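Local coordinates for protein LacI family transcription regulator (Bifidobacterium animalis subsp. lactis, PDB 4O5A) that probably regulates transcription as a LacI-family regulator, pairing a DNA-binding helix-turn-helix with a periplasmic-binding-protein-like domain that would sense a small effector, at residues A[295-301]-A[333-339]; A[258-262]-A[283-289]; A[67-73]-A[128-134]; A[117-122]-A[143-147]. One frame throughout, in Å; residues are numbered along the deposited sequence. Where two conformers were deposited one is given.

How the contacts relate
Contacts 1 and 2 sit in one half of the chain, contacts 3 and 4 in the other, the centres of contacts 1 and 3 about 38 Å apart. Contacts 1 and 3 pair strands: the first adds an antiparallel edge strand to a mixed sheet, the second joins inner strands of a parallel sheet, and each continues into a loop held by side-chain bonds. Contacts 2 and 4 involve helices and rest on apolar packing with one acid-centred bond apiece. Contact 2 shares a sheet with contact 1 and touches it through Asp286 and Arg337; contact 4 meets contact 3 where Leu121 packs on Leu133. In contacts 2 and 3 no touching residue is exposed; contacts 1 and 4 reach the surface.

Contact 1. Residues A[295-301]-A[333-339]; sequences PPITALS and ELIERAS
The antiparallel edge strand of the mixed sheet, 333-335, pairs here with strand 298-301, and the chain beyond it stays bound to the loop before that strand. Ala299 and Ile335 form a hydrogen-bonded pair, with Ile335 N to Ala299 O at 2.8 Å; Ser301 and Glu333 form the next one. Between them Leu300 and Leu334 make a non-hydrogen-bonded pair, and the CD1 methyl of Leu334 lies against Ala299 O and close to Leu300 CD2.

Past Ile335 side chains take over the bonding. Thr298 OG1 stands beside its own backbone N (chi1 -70°), where it accepts from Arg337 N at 2.8 Å. Ser339 OG accepts from Thr298 N at 2.8 Å, and it also bonds to Ile281 O on the neighbouring strand. Arg337 runs extended from CG to NE along the Ile297 carbonyl, and its NH1 reaches Ile297 O at 2.8 Å. That oxygen lies at the guanidinium edge, in its plane, while Ile335 CG2 sits over one face, toward the rim. The other terminal nitrogen, NH2, forms a salt bridge to Asp286. Farther out, Pro295 CB meets Ala338 CB at 3.7 Å, and Pro296 CB leans on Arg337 CD.

A methionine in place of Arg337 would probably leave Ile297 O without this donor and Asp286 without its salt-bridge partner. Two hydroxyls and a guanidinium thus continue the cross-strand bonding after the regular pairing stops, and the arginine carries it on to the loop at Asp286.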
loop_
_atom_site.group_PDB
_atom_site.type_symbol
_atom_site.label_atom_id
_atom_site.label_comp_id
_atom_site.label_asym_id
_atom_site.label_seq_id
_atom_site.Cartn_x
_atom_site.Cartn_y
_atom_site.Cartn_z
ATOM N N PRO A 295 -19.240 -10.067 -1.971
ATOM C CA PRO A 295 -18.555 -11.109 -1.201
ATOM C C PRO A 295 -17.039 -11.041 -1.381
ATOM O O PRO A 295 -16.539 -10.329 -2.266
ATOM C CB PRO A 295 -19.098 -12.391 -1.832
ATOM C CG PRO A 295 -19.295 -12.014 -3.277
ATOM C CD PRO A 295 -19.841 -10.614 -3.206
ATOM N N PRO A 296 -16.306 -11.769 -0.539
ATOM C CA PRO A 296 -14.847 -11.804 -0.708
ATOM C C PRO A 296 -14.438 -12.259 -2.117
ATOM O O PRO A 296 -15.066 -13.131 -2.733
ATOM C CB PRO A 296 -14.401 -12.807 0.353
ATOM C CG PRO A 296 -15.455 -12.690 1.424
ATOM C CD PRO A 296 -16.746 -12.507 0.655
ATOM N N ILE A 297 -13.371 -11.644 -2.619
ATOM C CA ILE A 297 -13.015 -11.735 -4.030
ATOM C C ILE A 297 -11.873 -12.733 -4.282
ATOM O O ILE A 297 -10.786 -12.633 -3.693
ATOM C CB ILE A 297 -12.648 -10.337 -4.579
ATOM C CG1 ILE A 297 -13.856 -9.377 -4.459
ATOM C CG2 ILE A 297 -12.187 -10.423 -6.034
ATOM C CD1 ILE A 297 -13.553 -7.943 -4.903
ATOM N N THR A 298 -12.148 -13.681 -5.176
ATOM C CA THR A 298 -11.178 -14.681 -5.626
ATOM C C THR A 298 -9.993 -13.963 -6.270
ATOM O O THR A 298 -10.178 -13.040 -7.069
ATOM C CB THR A 298 -11.837 -15.592 -6.652
ATOM O OG1 THR A 298 -12.800 -16.418 -5.985
ATOM C CG2 THR A 298 -10.802 -16.465 -7.345
ATOM N N ALA A 299 -8.768 -14.359 -5.923
ATOM C CA ALA A 299 -7.606 -13.582 -6.344
ATOM C C ALA A 299 -6.447 -14.470 -6.769
ATOM O O ALA A 299 -6.214 -15.509 -6.174
ATOM C CB ALA A 299 -7.138 -12.699 -5.224
ATOM N N LEU A 300 -5.714 -14.005 -7.772
ATOM C CA LEU A 300 -4.452 -14.626 -8.160
ATOM C C LEU A 300 -3.417 -13.934 -7.291
ATOM O O LEU A 300 -3.184 -12.727 -7.424
ATOM C CB LEU A 300 -4.208 -14.380 -9.652
ATOM C CG LEU A 300 -3.143 -15.205 -10.373
ATOM C CD1 LEU A 300 -1.766 -14.866 -9.843
ATOM C CD2 LEU A 300 -3.433 -16.702 -10.238
ATOM N N SER A 301 -2.833 -14.683 -6.363
ATOM C CA SER A 301 -1.959 -14.101 -5.358
ATOM C C SER A 301 -0.507 -14.391 -5.714
ATOM O O SER A 301 -0.142 -15.542 -5.891
ATOM C CB SER A 301 -2.272 -14.716 -3.992
ATOM O OG SER A 301 -1.356 -14.261 -3.003
ATOM N N GLU A 333 -0.555 -18.414 -6.446
ATOM C CA GLU A 333 -1.621 -19.305 -5.994
ATOM C C GLU A 333 -2.958 -18.642 -6.303
ATOM O O GLU A 333 -3.125 -17.455 -6.044
ATOM C CB GLU A 333 -1.477 -19.527 -4.483
ATOM C CG GLU A 333 -2.591 -20.315 -3.793
ATOM C CD GLU A 333 -2.478 -20.234 -2.267
ATOM O OE1 GLU A 333 -1.546 -19.556 -1.774
ATOM O OE2 GLU A 333 -3.321 -20.831 -1.561
ATOM N N LEU A 334 -3.904 -19.390 -6.861
ATOM C CA LEU A 334 -5.245 -18.828 -7.018
ATOM C C LEU A 334 -5.984 -19.112 -5.723
ATOM O O LEU A 334 -6.226 -20.282 -5.382
ATOM C CB LEU A 334 -5.988 -19.492 -8.183
ATOM C CG LEU A 334 -7.398 -18.938 -8.432
ATOM C CD1 LEU A 334 -7.344 -17.462 -8.806
ATOM C CD2 LEU A 334 -8.092 -19.746 -9.516
ATOM N N ILE A 335 -6.303 -18.062 -4.980
ATOM C CA ILE A 335 -7.058 -18.212 -3.748
ATOM C C ILE A 335 -8.538 -18.085 -4.050
ATOM O O ILE A 335 -9.031 -16.998 -4.334
ATOM C CB ILE A 335 -6.652 -17.155 -2.722
ATOM C CG1 ILE A 335 -5.144 -17.244 -2.475
ATOM C CG2 ILE A 335 -7.441 -17.342 -1.430
ATOM C CD1 ILE A 335 -4.617 -16.173 -1.553
ATOM N N GLU A 336 -9.238 -19.209 -3.970
ATOM C CA GLU A 336 -10.659 -19.253 -4.306
ATOM C C GLU A 336 -11.510 -18.708 -3.175
ATOM O O GLU A 336 -11.440 -19.180 -2.033
ATOM C CB GLU A 336 -11.095 -20.681 -4.634
ATOM C CG GLU A 336 -10.480 -21.238 -5.900
ATOM C CD GLU A 336 -10.841 -22.696 -6.127
ATOM O OE1 GLU A 336 -12.037 -23.050 -5.998
ATOM O OE2 GLU A 336 -9.925 -23.490 -6.427
ATOM N N ARG A 337 -12.313 -17.704 -3.499
ATOM C CA ARG A 337 -13.207 -17.091 -2.527
ATOM C C ARG A 337 -14.632 -17.094 -3.076
ATOM O O ARG A 337 -14.930 -17.751 -4.076
ATOM C CB ARG A 337 -12.723 -15.673 -2.150
ATOM C CG ARG A 337 -11.291 -15.648 -1.572
ATOM C CD ARG A 337 -10.982 -14.396 -0.765
ATOM N NE ARG A 337 -9.623 -14.424 -0.195
ATOM C CZ ARG A 337 -8.559 -13.814 -0.717
ATOM N NH1 ARG A 337 -8.670 -13.122 -1.848
ATOM N NH2 ARG A 337 -7.371 -13.907 -0.108
ATOM N N ALA A 338 -15.508 -16.345 -2.432
ATOM C CA ALA A 338 -16.927 -16.424 -2.736
ATOM C C ALA A 338 -17.335 -15.795 -4.061
ATOM O O ALA A 338 -18.433 -16.064 -4.555
ATOM C CB ALA A 338 -17.734 -15.823 -1.593
ATOM N N SER A 339 -16.466 -14.980 -4.654
ATOM C CA SER A 339 -16.851 -14.223 -5.854
ATOM C C SER A 339 -16.777 -15.000 -7.179
ATOM O O SER A 339 -17.080 -14.433 -8.231
ATOM C CB SER A 339 -16.026 -12.928 -5.970
ATOM O OG SER A 339 -14.693 -13.240 -6.369
#

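Contact 2. Residues A[258-262]-A[283-289]; sequences DVMAL and SWGDSFM
Asp258, at the start of helix 258-271, carries the polar part of the contact. Its OD2 accepts from Ser287 OG at 2.6 Å, on the anti side and 17° out of the carboxylate plane. Ser287 is the N-cap of helix 288-292, and the same OG accepts from Met289 N at 3.2 Å, which ties the acid of one helix to the cap of the next. Ser283 OG gives its hydrogen to Gly285 O at 2.7 Å, in the carbonyl plane, and lies against Asp258 CA.

The apolar part centres on Met289, a selenomethionine. Its chain leaves anti to the backbone N (chi1 -173°) and bends at the selenium (chi3 -45°), bringing CE against Asp258 OD2; the Met289 and Asp258 side chains cross at about a right angle. Closer to its backbone, Met289 CG meets Leu262 CD2 at 3.9 Å. Ala261 CB packs on Ser283 CB at 3.9 Å.

Helix 258-271 and strand 280-284, with strand 252-255 before them, form one beta-alpha-beta unit. Met289 touches Met289 of the second subunit, and Leu262 packs on Ala292 of that subunit, so the junction of strand, loop and two helices also lies at the dimer interface.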
loop_
_atom_site.group_PDB
_atom_site.type_symbol
_atom_site.label_atom_id
_atom_site.label_comp_id
_atom_site.label_asym_id
_atom_site.label_seq_id
_atom_site.Cartn_x
_atom_site.Cartn_y
_atom_site.Cartn_z
ATOM N N ASP A 258 -6.711 -5.165 -7.492
ATOM C CA ASP A 258 -7.731 -5.354 -6.468
ATOM C C ASP A 258 -8.762 -4.227 -6.380
ATOM O O ASP A 258 -9.953 -4.495 -6.239
ATOM C CB ASP A 258 -7.082 -5.608 -5.091
ATOM C CG ASP A 258 -6.065 -4.540 -4.682
ATOM O OD1 ASP A 258 -5.859 -3.520 -5.386
ATOM O OD2 ASP A 258 -5.456 -4.731 -3.608
ATOM N N VAL A 259 -8.317 -2.975 -6.461
ATOM C CA VAL A 259 -9.220 -1.829 -6.325
ATOM C C VAL A 259 -10.267 -1.808 -7.433
ATOM O O VAL A 259 -11.433 -1.465 -7.210
ATOM C CB VAL A 259 -8.453 -0.483 -6.296
ATOM C CG1 VAL A 259 -7.646 -0.360 -5.036
ATOM C CG2 VAL A 259 -7.557 -0.357 -7.495
HETATM N N MSE A 260 -9.867 -2.186 -8.644
HETATM C CA MSE A 260 -10.856 -2.214 -9.727
HETATM C C MSE A 260 -11.833 -3.388 -9.597
HETATM O O MSE A 260 -13.005 -3.259 -9.965
HETATM C CB MSE A 260 -10.192 -2.199 -11.113
HETATM C CG MSE A 260 -9.409 -0.914 -11.360
HETATM SE SE MSE A 260 -8.996 -0.635 -13.240
HETATM C CE MSE A 260 -7.892 -2.183 -13.541
ATOM N N ALA A 261 -11.357 -4.526 -9.087
ATOM C CA ALA A 261 -12.241 -5.664 -8.836
ATOM C C ALA A 261 -13.306 -5.278 -7.811
ATOM O O ALA A 261 -14.495 -5.567 -7.985
ATOM C CB ALA A 261 -11.451 -6.916 -8.381
ATOM N N LEU A 262 -12.880 -4.590 -6.759
ATOM C CA LEU A 262 -13.834 -4.102 -5.764
ATOM C C LEU A 262 -14.809 -3.085 -6.369
ATOM O O LEU A 262 -16.019 -3.166 -6.148
ATOM C CB LEU A 262 -13.094 -3.490 -4.564
ATOM C CG LEU A 262 -14.017 -2.906 -3.494
ATOM C CD1 LEU A 262 -14.839 -4.027 -2.880
ATOM C CD2 LEU A 262 -13.173 -2.238 -2.425
ATOM N N SER A 283 -9.664 -11.007 -9.030
ATOM C CA SER A 283 -8.648 -9.966 -8.948
ATOM C C SER A 283 -7.296 -10.565 -9.277
ATOM O O SER A 283 -6.927 -11.577 -8.692
ATOM C CB SER A 283 -8.560 -9.425 -7.521
ATOM O OG SER A 283 -7.494 -8.492 -7.400
ATOM N N TRP A 284 -6.556 -9.929 -10.183
ATOM C CA TRP A 284 -5.176 -10.320 -10.467
ATOM C C TRP A 284 -4.342 -9.537 -9.470
ATOM O O TRP A 284 -4.112 -8.339 -9.647
ATOM C CB TRP A 284 -4.784 -9.910 -11.892
ATOM C CG TRP A 284 -3.651 -10.702 -12.482
ATOM C CD1 TRP A 284 -2.607 -11.248 -11.820
ATOM C CD2 TRP A 284 -3.479 -11.037 -13.870
ATOM N NE1 TRP A 284 -1.775 -11.910 -12.713
ATOM C CE2 TRP A 284 -2.294 -11.797 -13.960
ATOM C CE3 TRP A 284 -4.214 -10.777 -15.024
ATOM C CZ2 TRP A 284 -1.830 -12.291 -15.188
ATOM C CZ3 TRP A 284 -3.744 -11.271 -16.241
ATOM C CH2 TRP A 284 -2.567 -12.020 -16.306
ATOM N N GLY A 285 -3.897 -10.203 -8.412
ATOM C CA GLY A 285 -3.233 -9.519 -7.313
ATOM C C GLY A 285 -4.116 -9.637 -6.087
ATOM O O GLY A 285 -5.337 -9.522 -6.190
ATOM N N ASP A 286 -3.522 -9.892 -4.930
ATOM C CA ASP A 286 -4.341 -10.096 -3.738
ATOM C C ASP A 286 -3.967 -9.119 -2.635
ATOM O O ASP A 286 -2.854 -8.605 -2.595
ATOM C CB ASP A 286 -4.213 -11.543 -3.246
ATOM C CG ASP A 286 -5.317 -11.932 -2.270
ATOM O OD1 ASP A 286 -6.410 -11.319 -2.316
ATOM O OD2 ASP A 286 -5.096 -12.854 -1.462
ATOM N N SER A 287 -4.914 -8.842 -1.748
ATOM C CA SER A 287 -4.648 -7.994 -0.604
ATOM C C SER A 287 -5.795 -8.186 0.359
ATOM O O SER A 287 -6.753 -8.869 0.029
ATOM C CB SER A 287 -4.555 -6.518 -1.001
ATOM O OG SER A 287 -5.829 -6.004 -1.325
ATOM N N PHE A 288 -5.680 -7.581 1.534
ATOM C CA PHE A 288 -6.727 -7.628 2.553
ATOM C C PHE A 288 -8.057 -7.100 2.027
ATOM O O PHE A 288 -9.123 -7.470 2.528
ATOM C CB PHE A 288 -6.311 -6.813 3.769
ATOM C CG PHE A 288 -5.497 -7.576 4.773
ATOM C CD1 PHE A 288 -5.593 -8.960 4.870
ATOM C CD2 PHE A 288 -4.639 -6.906 5.631
ATOM C CE1 PHE A 288 -4.845 -9.659 5.806
ATOM C CE2 PHE A 288 -3.881 -7.599 6.570
ATOM C CZ PHE A 288 -3.984 -8.978 6.655
HETATM N N MSE A 289 -8.000 -6.242 1.014
HETATM C CA MSE A 289 -9.196 -5.660 0.426
HETATM C C MSE A 289 -10.118 -6.749 -0.126
HETATM O O MSE A 289 -11.341 -6.680 0.007
HETATM C CB MSE A 289 -8.767 -4.726 -0.700
HETATM C CG MSE A 289 -9.847 -3.904 -1.315
HETATM SE SE MSE A 289 -9.067 -2.965 -2.841
HETATM C CE MSE A 289 -7.405 -2.358 -2.045
#

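Contact 3. Residues A[67-73]-A[128-134]; sequences RTRRIGL and GNVDALL
Asp131 OD1 is gripped twice by Thr68: the backbone N comes from the syn side at 2.9 Å, nearly straight at 171°, and OG1 comes from above the carboxylate plane at 2.8 Å. Asp131 OD2 takes Arg69 N at 2.9 Å, also from above the plane. With OG1 between the backbone N and the carbonyl carbon (chi1 61°), the threonine hydroxyl can give to Asp131 and accept from Arg70 N, an ST turn. In the conformer given, Arg67 NE is only near OD2, its charge facing the acid without an N-H pointed at it, and the Arg67 guanidinium forms a salt bridge with Asp320.

Arg70 folds back at chi3 (-73°) and holds Asn129 O side-on with two nitrogens, NE at 3.0 Å and NH2 at 3.1 Å, while Thr68 CB lies over one face of the guanidinium, toward its rim.

Beyond the turn the chains settle into neighbouring parallel strands of the sheet. Asp131 N bonds to Arg70 O at 2.8 Å, Gly72 N to Ala132 O, and Leu134 N to Gly72 O; Ala132 N is buried without a partner. At Gly72 a side chain would crowd Leu133 CD2 and Val130 CG2. Leu73 and Leu134 lie side by side, pointing the same way.

Three N-H and O-H donors from Thr68 and Arg69 hold the carboxylate, and Arg70 adds a second tie, joining the turn to the loop after helix 116-127.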
loop_
_atom_site.group_PDB
_atom_site.type_symbol
_atom_site.label_atom_id
_atom_site.label_comp_id
_atom_site.label_asym_id
_atom_site.label_seq_id
_atom_site.Cartn_x
_atom_site.Cartn_y
_atom_site.Cartn_z
ATOM N N ARG A 67 33.029 -2.288 -0.887
ATOM C CA ARG A 67 31.577 -2.422 -0.944
ATOM C C ARG A 67 30.890 -1.276 -0.217
ATOM O O ARG A 67 31.349 -0.823 0.835
ATOM C CB ARG A 67 31.120 -3.765 -0.368
ATOM C CG ARG A 67 31.476 -4.957 -1.245
ATOM C CD ARG A 67 31.609 -6.244 -0.438
ATOM N NE ARG A 67 30.317 -6.793 -0.044
ATOM C CZ ARG A 67 29.865 -7.986 -0.417
ATOM N NH1 ARG A 67 30.604 -8.782 -1.188
ATOM N NH2 ARG A 67 28.679 -8.391 -0.008
ATOM N N THR A 68 29.797 -0.797 -0.797
ATOM C CA THR A 68 29.038 0.287 -0.196
ATOM C C THR A 68 28.010 -0.294 0.750
ATOM O O THR A 68 27.491 0.408 1.627
ATOM C CB THR A 68 28.285 1.129 -1.250
ATOM O OG1 THR A 68 27.352 0.299 -1.951
ATOM C CG2 THR A 68 29.251 1.766 -2.242
ATOM N N ARG A 69 27.695 -1.574 0.551
ATOM C CA ARG A 69 26.619 -2.249 1.277
ATOM C C ARG A 69 25.258 -1.614 1.030
ATOM O O ARG A 69 24.409 -1.586 1.921
ATOM C CB ARG A 69 26.926 -2.360 2.775
ATOM C CG ARG A 69 28.320 -2.912 3.051
ATOM C CD ARG A 69 28.467 -3.413 4.478
ATOM N NE ARG A 69 27.937 -4.768 4.601
ATOM C CZ ARG A 69 28.608 -5.871 4.266
ATOM N NH1 ARG A 69 28.038 -7.060 4.402
ATOM N NH2 ARG A 69 29.846 -5.791 3.789
ATOM N N ARG A 70 25.059 -1.113 -0.187
ATOM C CA ARG A 70 23.791 -0.509 -0.595
ATOM C C ARG A 70 23.327 -1.120 -1.900
ATOM O O ARG A 70 24.145 -1.457 -2.759
ATOM C CB ARG A 70 23.936 1.014 -0.771
ATOM C CG ARG A 70 24.262 1.760 0.512
ATOM C CD ARG A 70 24.233 3.267 0.321
ATOM N NE ARG A 70 25.374 3.784 -0.435
ATOM C CZ ARG A 70 26.534 4.142 0.109
ATOM N NH1 ARG A 70 26.722 4.012 1.414
ATOM N NH2 ARG A 70 27.517 4.616 -0.650
ATOM N N ILE A 71 22.012 -1.275 -2.025
ATOM C CA ILE A 71 21.374 -1.704 -3.259
ATOM C C ILE A 71 20.549 -0.517 -3.713
ATOM O O ILE A 71 19.794 0.038 -2.915
ATOM C CB ILE A 71 20.377 -2.856 -3.005
ATOM C CG1 ILE A 71 21.061 -4.032 -2.310
ATOM C CG2 ILE A 71 19.676 -3.262 -4.301
ATOM C CD1 ILE A 71 22.172 -4.676 -3.118
ATOM N N GLY A 72 20.669 -0.119 -4.979
ATOM C CA GLY A 72 19.890 1.016 -5.457
ATOM C C GLY A 72 18.539 0.656 -6.052
ATOM O O GLY A 72 18.409 -0.332 -6.791
ATOM N N LEU A 73 17.530 1.463 -5.731
ATOM C CA LEU A 73 16.188 1.315 -6.282
ATOM C C LEU A 73 15.624 2.680 -6.589
ATOM O O LEU A 73 15.516 3.527 -5.699
ATOM C CB LEU A 73 15.268 0.589 -5.287
ATOM C CG LEU A 73 13.790 0.505 -5.673
ATOM C CD1 LEU A 73 13.623 -0.211 -7.005
ATOM C CD2 LEU A 73 13.019 -0.215 -4.589
ATOM N N GLY A 128 29.751 4.786 -8.427
ATOM C CA GLY A 128 29.817 3.523 -7.709
ATOM C C GLY A 128 29.144 3.612 -6.350
ATOM O O GLY A 128 29.597 3.014 -5.369
ATOM N N ASN A 129 28.040 4.350 -6.295
ATOM C CA ASN A 129 27.415 4.681 -5.022
ATOM C C ASN A 129 26.580 3.554 -4.434
ATOM O O ASN A 129 26.156 3.626 -3.276
ATOM C CB ASN A 129 26.566 5.946 -5.154
ATOM C CG ASN A 129 26.291 6.592 -3.817
ATOM O OD1 ASN A 129 27.203 6.772 -3.009
ATOM N ND2 ASN A 129 25.029 6.924 -3.563
ATOM N N VAL A 130 26.331 2.520 -5.237
ATOM C CA VAL A 130 25.635 1.315 -4.761
ATOM C C VAL A 130 26.345 0.088 -5.323
ATOM O O VAL A 130 27.170 0.212 -6.236
ATOM C CB VAL A 130 24.150 1.296 -5.165
ATOM C CG1 VAL A 130 23.393 2.462 -4.534
ATOM C CG2 VAL A 130 24.012 1.319 -6.674
ATOM N N ASP A 131 26.038 -1.082 -4.771
ATOM C CA ASP A 131 26.724 -2.311 -5.155
ATOM C C ASP A 131 25.988 -3.064 -6.265
ATOM O O ASP A 131 26.585 -3.891 -6.962
ATOM C CB ASP A 131 26.878 -3.221 -3.942
ATOM C CG ASP A 131 27.910 -2.711 -2.953
ATOM O OD1 ASP A 131 28.662 -1.768 -3.297
ATOM O OD2 ASP A 131 27.974 -3.266 -1.830
ATOM N N ALA A 132 24.705 -2.759 -6.411
ATOM C CA ALA A 132 23.834 -3.389 -7.402
ATOM C C ALA A 132 22.570 -2.573 -7.555
ATOM O O ALA A 132 22.184 -1.843 -6.634
ATOM C CB ALA A 132 23.493 -4.827 -6.994
ATOM N N LEU A 133 21.922 -2.711 -8.711
ATOM C CA LEU A 133 20.696 -1.975 -9.019
ATOM C C LEU A 133 19.549 -2.949 -9.234
ATOM O O LEU A 133 19.722 -3.995 -9.852
ATOM C CB LEU A 133 20.872 -1.178 -10.309
ATOM C CG LEU A 133 22.028 -0.191 -10.355
ATOM C CD1 LEU A 133 22.127 0.433 -11.723
ATOM C CD2 LEU A 133 21.757 0.866 -9.318
ATOM N N LEU A 134 18.378 -2.590 -8.734
ATOM C CA LEU A 134 17.187 -3.391 -8.925
ATOM C C LEU A 134 16.332 -2.681 -9.970
ATOM O O LEU A 134 16.029 -1.493 -9.817
ATOM C CB LEU A 134 16.437 -3.494 -7.590
ATOM C CG LEU A 134 15.110 -4.241 -7.579
ATOM C CD1 LEU A 134 15.327 -5.680 -8.005
ATOM C CD2 LEU A 134 14.491 -4.180 -6.194
#

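Contact 4. Residues A[117-122]-A[143-147]; sequences EVSILE and PRIEL
Leu147 is the main bump: its isobutyl group projects from helix 143-149 into the hollow formed by Val118, Leu121 and Glu122 on helix 116-127. With CG anti to the backbone N (chi1 176°), CD2 settles on Leu121 CB at 3.7 Å and CD1 on the Glu122 CG methylene at 3.7 Å. Val118 slides past Leu147 in the opposite direction, with CG1 4.1 Å from Leu147 CD2 and CG2 at Pro143 CG. The helix segments run nearly parallel, 18° apart, with axes 10.6 Å from each other.

At one end Arg144 stretches across, its CG and CD each 3.9 Å from Leu121 CD1. The chain then turns at chi3, and NH1 makes a salt bridge to Glu117 OE2 at 2.9 Å from above the carboxylate plane, the flat groups 63° apart. NH2 pairs with Asp142 and Leu136 O.

The helices flank strand 132-135 in the chain, and helix 116-127 lies on strand 70-76 through Glu117 and Leu121 against Val74. A serine in place of Arg144 would probably leave Glu117 and Asp142 without their shared positive partner and open a gap beside Leu121. Aliphatic groups make up the middle, while the guanidinium at the margin would offset the charge of both acids.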
loop_
_atom_site.group_PDB
_atom_site.type_symbol
_atom_site.label_atom_id
_atom_site.label_comp_id
_atom_site.label_asym_id
_atom_site.label_seq_id
_atom_site.Cartn_x
_atom_site.Cartn_y
_atom_site.Cartn_z
ATOM N N GLU A 117 14.783 8.566 -14.283
ATOM C CA GLU A 117 15.360 7.339 -13.756
ATOM C C GLU A 117 16.726 7.040 -14.372
ATOM O O GLU A 117 17.686 6.756 -13.648
ATOM C CB GLU A 117 14.428 6.133 -13.926
ATOM C CG GLU A 117 15.105 4.827 -13.521
ATOM C CD GLU A 117 14.138 3.675 -13.335
ATOM O OE1 GLU A 117 12.940 3.848 -13.652
ATOM O OE2 GLU A 117 14.579 2.595 -12.870
ATOM N N VAL A 118 16.811 7.112 -15.697
ATOM C CA VAL A 118 18.076 6.850 -16.377
ATOM C C VAL A 118 19.179 7.764 -15.842
ATOM O O VAL A 118 20.285 7.311 -15.551
ATOM C CB VAL A 118 17.936 6.969 -17.906
ATOM C CG1 VAL A 118 19.288 6.847 -18.585
ATOM C CG2 VAL A 118 17.008 5.888 -18.417
ATOM N N SER A 119 18.861 9.043 -15.665
ATOM C CA SER A 119 19.836 9.997 -15.144
ATOM C C SER A 119 20.344 9.626 -13.745
ATOM O O SER A 119 21.539 9.695 -13.475
ATOM C CB SER A 119 19.254 11.410 -15.154
ATOM O OG SER A 119 20.193 12.339 -14.658
ATOM N N ILE A 120 19.441 9.214 -12.863
ATOM C CA ILE A 120 19.841 8.806 -11.521
ATOM C C ILE A 120 20.728 7.562 -11.570
ATOM O O ILE A 120 21.748 7.485 -10.881
ATOM C CB ILE A 120 18.611 8.552 -10.629
ATOM C CG1 ILE A 120 17.844 9.862 -10.416
ATOM C CG2 ILE A 120 19.028 7.938 -9.296
ATOM C CD1 ILE A 120 16.451 9.684 -9.831
ATOM N N LEU A 121 20.341 6.600 -12.404
ATOM C CA LEU A 121 21.078 5.353 -12.545
ATOM C C LEU A 121 22.476 5.623 -13.085
ATOM O O LEU A 121 23.449 5.023 -12.635
ATOM C CB LEU A 121 20.330 4.408 -13.484
ATOM C CG LEU A 121 19.000 3.852 -12.980
ATOM C CD1 LEU A 121 18.374 2.928 -14.019
ATOM C CD2 LEU A 121 19.173 3.135 -11.647
ATOM N N GLU A 122 22.573 6.538 -14.045
ATOM C CA GLU A 122 23.865 6.887 -14.617
ATOM C C GLU A 122 24.772 7.499 -13.554
ATOM O O GLU A 122 25.978 7.270 -13.550
ATOM C CB GLU A 122 23.687 7.825 -15.814
ATOM C CG GLU A 122 23.091 7.134 -17.037
ATOM C CD GLU A 122 22.697 8.095 -18.150
ATOM O OE1 GLU A 122 22.413 9.279 -17.852
ATOM O OE2 GLU A 122 22.667 7.662 -19.325
ATOM N N PRO A 143 14.910 1.830 -22.041
ATOM C CA PRO A 143 16.246 2.431 -22.172
ATOM C C PRO A 143 17.207 1.998 -21.063
ATOM O O PRO A 143 18.396 2.302 -21.134
ATOM C CB PRO A 143 15.969 3.936 -22.070
ATOM C CG PRO A 143 14.666 4.039 -21.337
ATOM C CD PRO A 143 13.871 2.849 -21.805
ATOM N N ARG A 144 16.699 1.302 -20.053
ATOM C CA ARG A 144 17.541 0.842 -18.954
ATOM C C ARG A 144 18.340 -0.416 -19.304
ATOM O O ARG A 144 19.446 -0.608 -18.800
ATOM C CB ARG A 144 16.704 0.610 -17.697
ATOM C CG ARG A 144 16.130 1.883 -17.095
ATOM C CD ARG A 144 15.210 1.582 -15.926
ATOM N NE ARG A 144 13.981 0.923 -16.357
ATOM C CZ ARG A 144 13.118 0.333 -15.534
ATOM N NH1 ARG A 144 13.343 0.321 -14.226
ATOM N NH2 ARG A 144 12.030 -0.245 -16.025
ATOM N N ILE A 145 17.786 -1.265 -20.168
ATOM C CA ILE A 145 18.485 -2.475 -20.585
ATOM C C ILE A 145 19.791 -2.099 -21.274
ATOM O O ILE A 145 20.849 -2.627 -20.942
ATOM C CB ILE A 145 17.629 -3.347 -21.530
ATOM C CG1 ILE A 145 16.272 -3.659 -20.897
ATOM C CG2 ILE A 145 18.365 -4.632 -21.901
ATOM C CD1 ILE A 145 16.366 -4.337 -19.542
ATOM N N GLU A 146 19.710 -1.164 -22.217
ATOM C CA GLU A 146 20.887 -0.698 -22.942
ATOM C C GLU A 146 21.913 -0.066 -22.005
ATOM O O GLU A 146 23.118 -0.250 -22.182
ATOM C CB GLU A 146 20.493 0.295 -24.042
ATOM N N LEU A 147 21.431 0.680 -21.014
ATOM C CA LEU A 147 22.300 1.296 -20.017
ATOM C C LEU A 147 23.075 0.229 -19.249
ATOM O O LEU A 147 24.293 0.333 -19.089
ATOM C CB LEU A 147 21.484 2.170 -19.051
ATOM C CG LEU A 147 22.218 2.822 -17.875
ATOM C CD1 LEU A 147 23.323 3.743 -18.369
ATOM C CD2 LEU A 147 21.258 3.593 -16.977
#